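Local atomic coordinates of beta-N-acetylglucosaminidase-like protein Glycoside hydrolase family 20 (Flavobacterium johnsoniae, PDB entry 6YHH), a protein that probably hydrolyses terminal N-acetylhexosamine residues from chitin-derived oligosaccharides, as a family 20 glycoside hydrolase of the chitobiase type in bacterial chitin degradation. Residues Phe178-Val183 / Pro304-Ala309; Trp188-Lys193 / Pro229-Pro234; Glu297-Val302 / Phe311-Asp316; Gln351-Leu356 / Lys361-Trp366; Asp398-Lys401 / Lys405-Leu408. All coordinates share one frame; numbering follows the deposited sequence.

Contact 1: residues Phe178-Val183 / Pro304-Ala309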
# COMPACT_ATOMS: atom_id res chain seq x y z
N PHE A 178 -2.82 -20.36 5.15
CA PHE A 178 -1.89 -19.55 4.32
C PHE A 178 -0.66 -20.39 4.10
O PHE A 178 0.06 -20.71 5.03
CB PHE A 178 -1.56 -18.30 5.04
CG PHE A 178 -0.54 -17.41 4.34
CD1 PHE A 178 -0.88 -16.66 3.22
CD2 PHE A 178 0.76 -17.35 4.77
CE1 PHE A 178 0.03 -15.87 2.58
CE2 PHE A 178 1.66 -16.51 4.10
CZ PHE A 178 1.27 -15.77 3.05
N HIS A 179 -0.48 -20.84 2.88
CA HIS A 179 0.65 -21.68 2.51
C HIS A 179 1.71 -20.74 1.89
O HIS A 179 1.51 -20.05 0.91
CB HIS A 179 0.15 -22.79 1.59
CG HIS A 179 1.17 -23.56 0.83
ND1 HIS A 179 0.78 -24.40 -0.19
CD2 HIS A 179 2.54 -23.63 0.87
CE1 HIS A 179 1.84 -24.92 -0.77
NE2 HIS A 179 2.92 -24.48 -0.14
N TRP A 180 2.89 -20.78 2.49
CA TRP A 180 3.95 -19.78 2.16
C TRP A 180 5.08 -20.50 1.40
O TRP A 180 5.84 -21.31 1.97
CB TRP A 180 4.44 -19.14 3.46
CG TRP A 180 4.98 -17.73 3.42
CD1 TRP A 180 5.15 -16.89 2.35
CD2 TRP A 180 5.37 -16.98 4.59
NE1 TRP A 180 5.59 -15.66 2.77
CE2 TRP A 180 5.72 -15.68 4.15
CE3 TRP A 180 5.40 -17.28 5.94
CZ2 TRP A 180 6.12 -14.69 5.04
CZ3 TRP A 180 5.84 -16.31 6.82
CH2 TRP A 180 6.18 -15.03 6.35
N HIS A 181 5.14 -20.25 0.11
CA HIS A 181 6.12 -20.89 -0.79
C HIS A 181 7.35 -20.02 -0.77
O HIS A 181 7.40 -18.99 -1.47
CB HIS A 181 5.47 -21.08 -2.19
CG HIS A 181 6.34 -21.81 -3.20
ND1 HIS A 181 6.27 -23.17 -3.36
CD2 HIS A 181 7.31 -21.39 -4.06
CE1 HIS A 181 7.17 -23.55 -4.24
NE2 HIS A 181 7.78 -22.49 -4.71
N LEU A 182 8.30 -20.40 0.11
CA LEU A 182 9.34 -19.55 0.59
C LEU A 182 10.71 -19.73 -0.09
O LEU A 182 11.64 -18.97 0.18
CB LEU A 182 9.50 -19.75 2.11
CG LEU A 182 8.42 -19.17 2.99
CD1 LEU A 182 8.40 -19.87 4.34
CD2 LEU A 182 8.77 -17.73 3.14
N VAL A 183 10.75 -20.64 -1.06
CA VAL A 183 11.93 -20.98 -1.79
C VAL A 183 11.56 -21.54 -3.16
O VAL A 183 10.58 -22.30 -3.28
CB VAL A 183 12.76 -22.10 -1.06
CG1 VAL A 183 14.07 -22.27 -1.84
CG2 VAL A 183 12.94 -21.75 0.45
N PRO A 304 11.05 -24.40 14.15
CA PRO A 304 10.63 -23.68 15.33
C PRO A 304 9.94 -22.36 15.08
O PRO A 304 9.23 -21.86 15.96
CB PRO A 304 11.95 -23.46 16.13
CG PRO A 304 12.70 -24.66 15.75
CD PRO A 304 12.49 -24.72 14.25
N LEU A 305 10.11 -21.82 13.88
CA LEU A 305 9.48 -20.55 13.51
C LEU A 305 7.99 -20.72 13.21
O LEU A 305 7.22 -19.74 13.32
CB LEU A 305 10.21 -19.93 12.30
CG LEU A 305 11.72 -19.76 12.37
CD1 LEU A 305 12.21 -19.12 11.08
CD2 LEU A 305 12.03 -18.89 13.58
N PHE A 306 7.60 -21.92 12.82
CA PHE A 306 6.26 -22.21 12.35
C PHE A 306 5.58 -23.22 13.30
O PHE A 306 5.82 -24.42 13.20
CB PHE A 306 6.36 -22.76 10.95
CG PHE A 306 6.81 -21.76 9.94
CD1 PHE A 306 5.92 -20.77 9.51
CD2 PHE A 306 8.10 -21.76 9.47
CE1 PHE A 306 6.36 -19.84 8.56
CE2 PHE A 306 8.54 -20.81 8.58
CZ PHE A 306 7.65 -19.85 8.14
N PRO A 307 4.70 -22.76 14.18
CA PRO A 307 4.13 -23.68 15.16
C PRO A 307 3.08 -24.65 14.63
O PRO A 307 2.74 -25.61 15.32
CB PRO A 307 3.48 -22.73 16.17
CG PRO A 307 3.10 -21.52 15.35
CD PRO A 307 4.25 -21.37 14.37
N GLY A 308 2.56 -24.40 13.41
CA GLY A 308 1.60 -25.24 12.78
C GLY A 308 2.14 -26.64 12.60
O GLY A 308 3.33 -26.85 12.49
N ALA A 309 1.23 -27.60 12.58
CA ALA A 309 1.65 -28.99 12.55
C ALA A 309 2.11 -29.57 11.25
O ALA A 309 2.49 -30.75 11.21
CB ALA A 309 0.51 -29.85 13.11
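The indole of Trp180 and the phenyl ring of Phe306 meet rim to rim: Phe306 CE1 lies at the edge of the indole, 3.8 Å from Trp180 CE3, and the six-membered part of the indole in turn sits at the edge of the phenyl ring. The two faces of the indole are taken by neighbours in its own segment, with Phe178 CE2 against one and Leu182 CD2 against the other, each 3.6 Å from the ring plane and offset toward the rim. The other methyl of Leu182, CD1, reaches across to Phe306 CZ at 3.9 Å, so this branched leucine serves both rings at once. The first torsion of Phe306 (chi1 -68°) points its ring from the loop that follows helix 289-302 at Trp180 and Leu182. Ile213 of helix 210-222 and Ile227 and Pro229 of the neighbouring strand 226-230 also touch this ring. The contact thus lies in the layer between strands and helices of the TIM-barrel catalytic domain, and phenylalanine suits a place lined by carbon on several sides. With only apolar groups meeting, the attachment rests on dispersion and the hydrophobic effect, and it depends on shape rather than on bond direction.

Contact 2: residues Trp188-Lys193 / Pro229-Pro234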
# COMPACT_ATOMS: atom_id res chain seq x y z
N TRP A 188 15.59 -17.75 -2.35
CA TRP A 188 15.38 -18.26 -1.00
C TRP A 188 14.99 -17.14 -0.06
O TRP A 188 15.73 -16.11 -0.00
CB TRP A 188 16.72 -18.88 -0.48
CG TRP A 188 16.67 -19.32 0.91
CD1 TRP A 188 16.79 -18.53 1.98
CD2 TRP A 188 16.46 -20.64 1.42
NE1 TRP A 188 16.62 -19.24 3.12
CE2 TRP A 188 16.42 -20.55 2.81
CE3 TRP A 188 16.26 -21.89 0.83
CZ2 TRP A 188 16.20 -21.67 3.63
CZ3 TRP A 188 16.06 -22.98 1.61
CH2 TRP A 188 16.00 -22.86 3.00
N ARG A 189 13.87 -17.26 0.63
CA ARG A 189 13.30 -16.16 1.38
C ARG A 189 13.24 -16.23 2.91
O ARG A 189 12.54 -15.39 3.51
CB ARG A 189 11.87 -15.92 0.90
CG ARG A 189 11.76 -15.67 -0.61
CD ARG A 189 12.65 -14.52 -1.10
NE ARG A 189 12.45 -14.28 -2.53
CZ ARG A 189 13.38 -13.76 -3.34
NH1 ARG A 189 14.59 -13.44 -2.88
NH2 ARG A 189 13.14 -13.58 -4.59
N ILE A 190 13.98 -17.15 3.54
CA ILE A 190 13.94 -17.35 4.99
C ILE A 190 15.28 -16.93 5.61
O ILE A 190 16.33 -17.53 5.27
CB ILE A 190 13.67 -18.82 5.34
CG1 ILE A 190 12.35 -19.31 4.66
CG2 ILE A 190 13.55 -18.92 6.88
CD1 ILE A 190 12.24 -20.81 4.59
N GLU A 191 15.31 -15.94 6.48
CA GLU A 191 16.50 -15.68 7.16
C GLU A 191 16.96 -16.94 7.90
O GLU A 191 16.26 -17.51 8.77
CB GLU A 191 16.36 -14.53 8.15
CG GLU A 191 17.64 -14.21 8.96
CD GLU A 191 17.32 -13.15 10.01
OE1 GLU A 191 16.40 -13.26 10.79
OE2 GLU A 191 18.09 -12.22 10.04
N THR A 192 18.21 -17.29 7.61
CA THR A 192 18.83 -18.45 8.24
C THR A 192 20.18 -17.99 8.76
O THR A 192 21.12 -17.78 8.02
CB THR A 192 19.01 -19.65 7.22
OG1 THR A 192 19.56 -19.19 5.98
CG2 THR A 192 17.71 -20.27 6.87
N LYS A 193 20.27 -17.88 10.06
CA LYS A 193 21.52 -17.41 10.72
C LYS A 193 22.63 -18.45 10.77
O LYS A 193 23.83 -18.10 10.78
CB LYS A 193 21.16 -16.88 12.15
CG LYS A 193 20.35 -15.60 12.11
CD LYS A 193 19.83 -15.14 13.50
N PRO A 229 4.42 -23.52 6.01
CA PRO A 229 5.65 -23.20 5.26
C PRO A 229 6.06 -24.25 4.27
O PRO A 229 5.76 -25.44 4.44
CB PRO A 229 6.69 -23.12 6.39
CG PRO A 229 6.22 -24.24 7.29
CD PRO A 229 4.74 -24.09 7.33
N GLU A 230 6.68 -23.83 3.16
CA GLU A 230 7.20 -24.77 2.16
C GLU A 230 8.61 -24.46 1.82
O GLU A 230 8.96 -23.32 1.45
CB GLU A 230 6.37 -24.76 0.87
CG GLU A 230 6.78 -25.82 -0.15
CD GLU A 230 6.14 -25.69 -1.53
OE1 GLU A 230 5.10 -24.94 -1.65
OE2 GLU A 230 6.63 -26.31 -2.49
N ILE A 231 9.44 -25.47 1.96
CA ILE A 231 10.78 -25.50 1.41
C ILE A 231 10.82 -26.58 0.33
O ILE A 231 10.86 -27.78 0.62
CB ILE A 231 11.85 -25.78 2.48
CG1 ILE A 231 11.88 -24.64 3.49
CG2 ILE A 231 13.19 -25.83 1.80
CD1 ILE A 231 12.89 -24.91 4.63
N ASP A 232 10.76 -26.17 -0.95
CA ASP A 232 10.55 -27.09 -2.02
C ASP A 232 11.85 -27.82 -2.44
O ASP A 232 12.80 -27.19 -2.90
CB ASP A 232 9.96 -26.26 -3.20
CG ASP A 232 9.52 -27.10 -4.38
OD1 ASP A 232 9.83 -28.28 -4.44
OD2 ASP A 232 8.86 -26.50 -5.30
N VAL A 233 11.85 -29.15 -2.26
CA VAL A 233 12.99 -30.01 -2.53
C VAL A 233 12.52 -31.30 -3.16
O VAL A 233 11.36 -31.74 -2.87
CB VAL A 233 13.77 -30.31 -1.21
CG1 VAL A 233 14.50 -29.08 -0.74
CG2 VAL A 233 12.88 -30.88 -0.12
N PRO A 234 13.30 -31.94 -4.05
CA PRO A 234 14.65 -31.60 -4.45
C PRO A 234 14.80 -30.90 -5.79
O PRO A 234 15.91 -30.45 -6.13
CB PRO A 234 15.36 -32.99 -4.51
CG PRO A 234 14.25 -33.84 -5.09
CD PRO A 234 12.98 -33.33 -4.45
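Trp188 reaches Ile231 with the far end of its six-membered ring: CZ3 lies 4.0 Å from Ile231 CG2, and CH2 is 4.1 Å from Ile231 CD1. The side chains run at a slant to one another. The indole is held in its rotation by a bond inside its own segment, where NE1 donates to the carbonyl O of Ile190 at 2.8 Å, with an angle of 152° at the hydrogen. That oxygen lies close to the ring plane, and the N-H meets it in the carbonyl plane, on a lone pair. Tryptophan is apt here because it joins a wide apolar surface to one N-H that satisfies a buried carbonyl. Within the beta/alpha barrel, this joins the chain from Trp188 to Ile190 to the 229-234 segment that continues from strand 226-230, with Leu198, Ile199 and Ala202 of helix 197-202 also touching the indole. Further along, Ile190 sends its longer branch across Ile231 at about a right angle, and its CD1 comes 4.0 Å from Ile231 CG1. The first torsion of Ile231 (chi1 -64°) splits its branches: CG1 faces Ile190, CG2 faces Trp188, and CD1 lies between the two, a division open to a beta-branched residue. Ile190 also packs on Leu182 of strand 177-184.

Contact 3: residues Glu297-Val302 / Phe311-Asp316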
# COMPACT_ATOMS: atom_id res chain seq x y z
N GLU A 297 19.67 -29.64 9.36
CA GLU A 297 20.03 -28.39 10.02
C GLU A 297 19.08 -27.23 9.73
O GLU A 297 18.78 -26.42 10.60
CB GLU A 297 21.43 -28.05 9.62
CG GLU A 297 22.51 -28.95 10.21
CD GLU A 297 23.90 -28.64 9.73
OE1 GLU A 297 24.10 -27.65 8.99
OE2 GLU A 297 24.85 -29.39 10.08
N LEU A 298 18.69 -27.15 8.48
CA LEU A 298 17.64 -26.20 8.08
C LEU A 298 16.34 -26.38 8.76
O LEU A 298 15.76 -25.41 9.22
CB LEU A 298 17.49 -26.18 6.57
CG LEU A 298 18.70 -25.53 5.92
CD1 LEU A 298 18.61 -25.75 4.44
CD2 LEU A 298 18.77 -24.03 6.17
N PHE A 299 15.85 -27.61 8.87
CA PHE A 299 14.63 -27.85 9.63
C PHE A 299 14.84 -27.51 11.10
O PHE A 299 13.98 -26.98 11.74
CB PHE A 299 14.16 -29.29 9.47
CG PHE A 299 13.74 -29.65 8.08
CD1 PHE A 299 12.89 -28.83 7.35
CD2 PHE A 299 14.18 -30.84 7.50
CE1 PHE A 299 12.52 -29.16 6.07
CE2 PHE A 299 13.81 -31.18 6.19
CZ PHE A 299 12.99 -30.34 5.47
N ASP A 300 16.00 -27.83 11.65
CA ASP A 300 16.23 -27.47 13.03
C ASP A 300 16.11 -25.98 13.30
O ASP A 300 15.67 -25.57 14.38
CB ASP A 300 17.64 -27.88 13.47
CG ASP A 300 17.83 -29.33 13.74
OD1 ASP A 300 16.87 -30.06 13.85
OD2 ASP A 300 19.07 -29.72 13.82
N GLU A 301 16.51 -25.18 12.32
CA GLU A 301 16.42 -23.71 12.41
C GLU A 301 15.05 -23.12 12.05
O GLU A 301 14.57 -22.20 12.71
CB GLU A 301 17.51 -23.11 11.59
CG GLU A 301 17.67 -21.64 11.87
CD GLU A 301 18.80 -20.97 11.13
OE1 GLU A 301 19.37 -21.47 10.14
OE2 GLU A 301 18.99 -19.82 11.61
N VAL A 302 14.42 -23.71 11.05
CA VAL A 302 13.21 -23.18 10.47
C VAL A 302 11.92 -23.71 11.09
O VAL A 302 10.97 -22.97 11.33
CB VAL A 302 13.20 -23.43 8.97
CG1 VAL A 302 11.86 -22.91 8.39
CG2 VAL A 302 14.29 -22.69 8.23
N PHE A 311 4.34 -29.29 7.53
CA PHE A 311 5.51 -28.74 6.87
C PHE A 311 5.54 -29.28 5.44
O PHE A 311 5.58 -30.50 5.24
CB PHE A 311 6.86 -29.01 7.61
CG PHE A 311 7.93 -28.08 7.20
CD1 PHE A 311 8.53 -28.17 5.95
CD2 PHE A 311 8.29 -27.07 8.08
CE1 PHE A 311 9.54 -27.21 5.61
CE2 PHE A 311 9.24 -26.11 7.72
CZ PHE A 311 9.81 -26.15 6.48
N HIS A 312 5.51 -28.37 4.47
CA HIS A 312 5.49 -28.72 3.04
C HIS A 312 6.92 -28.79 2.54
O HIS A 312 7.66 -27.82 2.60
CB HIS A 312 4.60 -27.69 2.32
CG HIS A 312 3.99 -28.13 1.02
ND1 HIS A 312 4.69 -28.64 -0.06
CD2 HIS A 312 2.71 -27.98 0.59
CE1 HIS A 312 3.86 -28.81 -1.07
NE2 HIS A 312 2.65 -28.43 -0.69
N ILE A 313 7.31 -29.92 1.94
CA ILE A 313 8.63 -30.12 1.38
C ILE A 313 8.62 -30.06 -0.12
O ILE A 313 9.54 -30.38 -0.82
CB ILE A 313 9.31 -31.41 1.94
CG1 ILE A 313 8.44 -32.67 1.73
CG2 ILE A 313 9.69 -31.21 3.41
CD1 ILE A 313 8.08 -33.03 0.36
N GLY A 314 7.49 -29.60 -0.68
CA GLY A 314 7.46 -29.46 -2.13
C GLY A 314 7.50 -30.76 -2.92
O GLY A 314 6.62 -31.62 -2.75
N GLY A 315 8.44 -30.90 -3.85
CA GLY A 315 8.63 -32.12 -4.59
C GLY A 315 8.09 -32.12 -6.01
O GLY A 315 8.03 -33.17 -6.62
N ASP A 316 7.68 -30.95 -6.52
CA ASP A 316 7.16 -30.85 -7.90
C ASP A 316 8.28 -30.79 -8.93
O ASP A 316 9.37 -30.25 -8.66
CB ASP A 316 6.25 -29.64 -8.08
CG ASP A 316 6.91 -28.31 -7.62
OD1 ASP A 316 7.75 -28.29 -6.68
OD2 ASP A 316 6.56 -27.25 -8.21
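Helix 289-302 packs on strand 310-312, the barrel strand that follows it in the chain, through a T-shaped pair of phenylalanines, Phe299 and Phe311. The edge of Phe299 points at the face of Phe311, with ring centroids 5.3 Å apart and planes at 81°. The closest atoms are the two CE1 carbons, Phe299 CE1 and Phe311 CE1, at 3.6 Å, and Phe299 CD1 lies over the Phe311 face toward its rim. Such a pairing sets ring hydrogens, slightly positive, against the electron-rich face, a good use of two aromatic residues between a helix and a strand. In Phe311, CG stands anti to the backbone N (chi1 -160°), which carries the ring out from the strand toward the helix. Nearly one turn on from Phe299, Val302 uses one methyl, CG1, at the edge of the Phe311 ring, 4.2 Å from CE2. Two residues on from Phe311, Ile313 brings CG2 to within 4.0 Å of Phe299 CZ. Leu356 of helix 341-358 touches Phe299, Phe311 and Ile313 alike and continues this apolar layer. Past the rings comes Gly314, whose positive phi is readily adopted by a residue without a side chain; its N donates to His312 ND1 at 3.0 Å, almost exactly in the imidazole plane.

Contact 4: residues Gln351-Leu356 / Lys361-Trp366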
# COMPACT_ATOMS: atom_id res chain seq x y z
N GLN A 351 13.24 -39.79 3.92
CA GLN A 351 14.37 -39.46 4.78
C GLN A 351 14.12 -38.15 5.57
O GLN A 351 14.65 -37.92 6.65
CB GLN A 351 15.72 -39.40 4.05
CG GLN A 351 16.09 -40.58 3.24
CD GLN A 351 15.84 -41.87 3.94
OE1 GLN A 351 14.96 -42.68 3.54
NE2 GLN A 351 16.56 -42.06 5.00
N LEU A 352 13.32 -37.23 4.99
CA LEU A 352 13.00 -35.93 5.63
C LEU A 352 11.90 -36.14 6.72
O LEU A 352 11.74 -35.34 7.63
CB LEU A 352 12.43 -34.96 4.58
CG LEU A 352 13.33 -34.81 3.34
CD1 LEU A 352 12.87 -33.65 2.47
CD2 LEU A 352 14.77 -34.52 3.72
N ALA A 353 11.07 -37.16 6.52
CA ALA A 353 9.88 -37.42 7.38
C ALA A 353 10.25 -37.50 8.89
O ALA A 353 9.63 -36.80 9.70
CB ALA A 353 9.13 -38.64 6.93
N PRO A 354 11.31 -38.21 9.23
CA PRO A 354 11.68 -38.20 10.68
C PRO A 354 12.27 -36.90 11.18
O PRO A 354 12.15 -36.59 12.32
CB PRO A 354 12.75 -39.32 10.80
CG PRO A 354 13.01 -39.81 9.48
CD PRO A 354 12.10 -39.19 8.47
N MET A 355 12.96 -36.16 10.31
CA MET A 355 13.43 -34.80 10.65
C MET A 355 12.27 -33.91 10.99
O MET A 355 12.31 -33.26 12.02
CB MET A 355 14.19 -34.24 9.46
CG MET A 355 15.32 -35.11 8.93
SD MET A 355 16.06 -34.24 7.51
CE MET A 355 17.23 -35.46 6.92
N LEU A 356 11.21 -33.93 10.18
CA LEU A 356 10.04 -33.15 10.47
C LEU A 356 9.37 -33.65 11.73
O LEU A 356 8.93 -32.84 12.54
CB LEU A 356 9.07 -33.12 9.27
CG LEU A 356 9.65 -32.45 8.03
CD1 LEU A 356 8.64 -32.49 6.87
CD2 LEU A 356 10.11 -31.06 8.30
N LYS A 361 6.18 -32.22 13.32
CA LYS A 361 5.48 -31.87 12.05
C LYS A 361 5.20 -33.03 11.19
O LYS A 361 5.99 -34.00 11.09
CB LYS A 361 6.33 -30.88 11.24
CG LYS A 361 6.95 -29.77 12.05
CD LYS A 361 5.85 -28.91 12.72
CE LYS A 361 6.44 -27.79 13.53
NZ LYS A 361 5.43 -27.08 14.39
N GLN A 362 4.05 -32.94 10.58
CA GLN A 362 3.63 -33.85 9.55
C GLN A 362 4.04 -33.34 8.18
O GLN A 362 4.12 -32.14 7.97
CB GLN A 362 2.13 -33.96 9.55
CG GLN A 362 1.57 -34.71 10.76
CD GLN A 362 0.11 -34.47 11.03
OE1 GLN A 362 -0.80 -34.90 10.29
NE2 GLN A 362 -0.16 -33.77 12.14
N LEU A 363 4.33 -34.27 7.27
CA LEU A 363 4.93 -33.93 5.95
C LEU A 363 3.88 -33.79 4.91
O LEU A 363 2.93 -34.58 4.84
CB LEU A 363 5.91 -35.07 5.56
CG LEU A 363 6.81 -34.96 4.32
CD1 LEU A 363 8.08 -35.72 4.51
CD2 LEU A 363 6.01 -35.34 3.08
N MET A 364 4.01 -32.74 4.09
CA MET A 364 3.16 -32.51 2.94
C MET A 364 4.03 -32.31 1.72
O MET A 364 5.11 -31.77 1.82
CB MET A 364 2.30 -31.27 3.26
CG MET A 364 1.31 -30.92 2.14
SD MET A 364 0.08 -29.76 2.72
CE MET A 364 -0.91 -29.58 1.22
N GLY A 365 3.53 -32.68 0.58
CA GLY A 365 4.22 -32.44 -0.67
C GLY A 365 3.33 -32.46 -1.89
O GLY A 365 2.22 -33.02 -1.87
N TRP A 366 3.84 -31.88 -2.99
CA TRP A 366 3.17 -31.94 -4.28
C TRP A 366 3.07 -33.41 -4.74
O TRP A 366 3.86 -34.26 -4.34
CB TRP A 366 3.94 -31.12 -5.30
CG TRP A 366 4.02 -29.64 -4.92
CD1 TRP A 366 5.15 -28.96 -4.60
CD2 TRP A 366 2.94 -28.67 -4.88
NE1 TRP A 366 4.83 -27.68 -4.25
CE2 TRP A 366 3.49 -27.47 -4.42
CE3 TRP A 366 1.55 -28.70 -5.16
CZ2 TRP A 366 2.75 -26.33 -4.26
CZ3 TRP A 366 0.83 -27.55 -5.02
CH2 TRP A 366 1.43 -26.37 -4.59
O HOH W 1 6.91 -36.18 9.39
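Leu356 and Leu363 form the apolar centre of this helix-to-strand step of the TIM barrel, in which helix 341-358 turns back through a short connection into strand 362-366. The side chains cross at about a right angle, with Leu356 CD1 set 4.0 Å from Leu363 CB and equally far from its CG. The extended first torsion of Leu363 (chi1 -173°) carries its CD1 over the helix to lie 3.8 Å from Ala353 CA. Alanine fits that spot, since its lone methyl lets the leucine tip come down onto the helix backbone; Ala353 CB itself is 3.9 Å from the same CD1. The axes of the short segments of helix and strand run at 136° to each other and come within 7.8 Å. Phe299 of helix 289-302 and Ile313 also touch Leu356, extending the apolar layer, a setting well matched to leucine.

Toward the connection the contact becomes polar. Lys361 CB still packs beside Leu356 CB, while the long lysine chain bends at its second torsion and carries NZ away to the carbonyl oxygens of Gly308 and Phe306. A water donates to both Ala353 O and Lys361 O, joining two backbone acceptors that could not bond to each other. Nearby, Lys361 N donates to Leu356 O at 2.9 Å, approaching from 45° out of the carbonyl plane.

Contact 5: residues Asp398-Lys401 / Lys405-Leu408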
# COMPACT_ATOMS: atom_id res chain seq x y z
N ASP A 398 -6.92 -40.80 -6.88
CA ASP A 398 -5.94 -41.88 -6.63
C ASP A 398 -5.31 -41.87 -5.23
O ASP A 398 -5.12 -42.89 -4.61
CB ASP A 398 -4.85 -41.89 -7.70
CG ASP A 398 -5.41 -42.20 -9.12
OD1 ASP A 398 -6.60 -42.54 -9.25
OD2 ASP A 398 -4.66 -42.02 -10.12
N ALA A 399 -4.96 -40.70 -4.72
CA ALA A 399 -4.35 -40.59 -3.44
C ALA A 399 -5.31 -40.96 -2.32
O ALA A 399 -4.95 -41.68 -1.40
CB ALA A 399 -3.85 -39.15 -3.20
N VAL A 400 -6.54 -40.50 -2.39
CA VAL A 400 -7.46 -40.79 -1.25
C VAL A 400 -7.83 -42.28 -1.27
O VAL A 400 -7.96 -42.84 -0.18
CB VAL A 400 -8.71 -39.92 -1.16
CG1 VAL A 400 -8.26 -38.47 -0.88
CG2 VAL A 400 -9.65 -40.02 -2.34
N LYS A 401 -7.96 -42.86 -2.47
CA LYS A 401 -8.21 -44.34 -2.55
C LYS A 401 -7.06 -45.15 -1.96
O LYS A 401 -7.26 -46.27 -1.40
CB LYS A 401 -8.60 -44.82 -3.93
CG LYS A 401 -9.96 -44.27 -4.31
CD LYS A 401 -10.40 -44.75 -5.68
CE LYS A 401 -11.88 -44.42 -5.86
NZ LYS A 401 -12.40 -45.14 -7.05
N LYS A 405 -4.38 -38.40 2.92
CA LYS A 405 -5.12 -37.15 3.00
C LYS A 405 -4.63 -36.22 1.91
O LYS A 405 -3.44 -36.27 1.62
CB LYS A 405 -4.90 -36.49 4.31
CG LYS A 405 -5.42 -37.30 5.47
CD LYS A 405 -5.35 -36.64 6.80
CE LYS A 405 -3.94 -36.39 7.32
NZ LYS A 405 -3.22 -37.71 7.41
N THR A 406 -5.55 -35.48 1.31
CA THR A 406 -5.23 -34.71 0.10
C THR A 406 -5.82 -33.30 0.15
O THR A 406 -6.86 -33.11 0.68
CB THR A 406 -5.72 -35.48 -1.14
OG1 THR A 406 -5.04 -36.76 -1.19
CG2 THR A 406 -5.34 -34.85 -2.39
N VAL A 407 -5.14 -32.38 -0.52
CA VAL A 407 -5.62 -31.01 -0.74
C VAL A 407 -5.58 -30.76 -2.22
O VAL A 407 -4.59 -31.10 -2.87
CB VAL A 407 -4.66 -29.98 -0.02
CG1 VAL A 407 -5.05 -28.53 -0.36
CG2 VAL A 407 -4.70 -30.15 1.48
N LEU A 408 -6.66 -30.19 -2.77
CA LEU A 408 -6.78 -29.92 -4.18
C LEU A 408 -6.33 -28.47 -4.47
O LEU A 408 -6.90 -27.49 -3.96
CB LEU A 408 -8.18 -30.12 -4.67
CG LEU A 408 -8.29 -30.01 -6.18
CD1 LEU A 408 -7.48 -31.05 -6.94
CD2 LEU A 408 -9.71 -29.95 -6.76
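Thr406 OG1 is the polar atom at the middle of this contact, and it rests against carbon on the helix side: Ala399 CB lies 3.3 Å from it and Val400 CG1 3.7 Å. Its hydrogen bond is made to the carbonyl O of Tyr404, just before the segment, so the hydroxyl is satisfied by its own chain, while the two helix atoms it meets across the contact are methyl carbons. Threonine fits because its small hydroxyl can enter an apolar setting once that local bond is made. The first torsion (chi1 -61°) puts OG1 beside the backbone N and turns it toward Ala399 CB and Val400 CG1.

The segments belong to the beta-alpha-beta unit of strand 379-382, helix 394-401 and strand 406-408, one of the repeating steps of the catalytic barrel, and the contact ties the last turn of the helix to Thr406 in the strand that follows. Val380 of strand 379-382 touches both Ala399 and Thr406, so the helix is seated over two neighbouring strands. Alanine is right for its position because a single methyl permits a close approach between helix and strand. Val400 crosses Thr406 at about a right angle, and its CG1 also packs 3.9 Å from Thr406 CB. Val400 also touches Ile443 of strand 443-450, the next strand of the sheet.

How the contacts relate
All five contacts lie in the TIM-barrel catalytic domain and reach one curled sheet. Contact 2 is nested within the long loop closed by contact 1, whose span overlaps that of contact 3; contacts 4 and 5 follow in series. The centres of contacts 1, 2 and 3 are about 7 to 9 Å apart, and those of contacts 3 and 4, on neighbouring strands, about 8 Å. Contact 5 stands farther round, its centre about 17 Å from that of contact 4, joined through Met364 and Val407. Glu230 probably bonds to His179, His181 and Trp366, linking contacts 1, 2 and 4. After strand 310-312 the chain leads through Asp316 to Glu317, the predicted proton donor, consistent with the Asp-Glu pair of family 20.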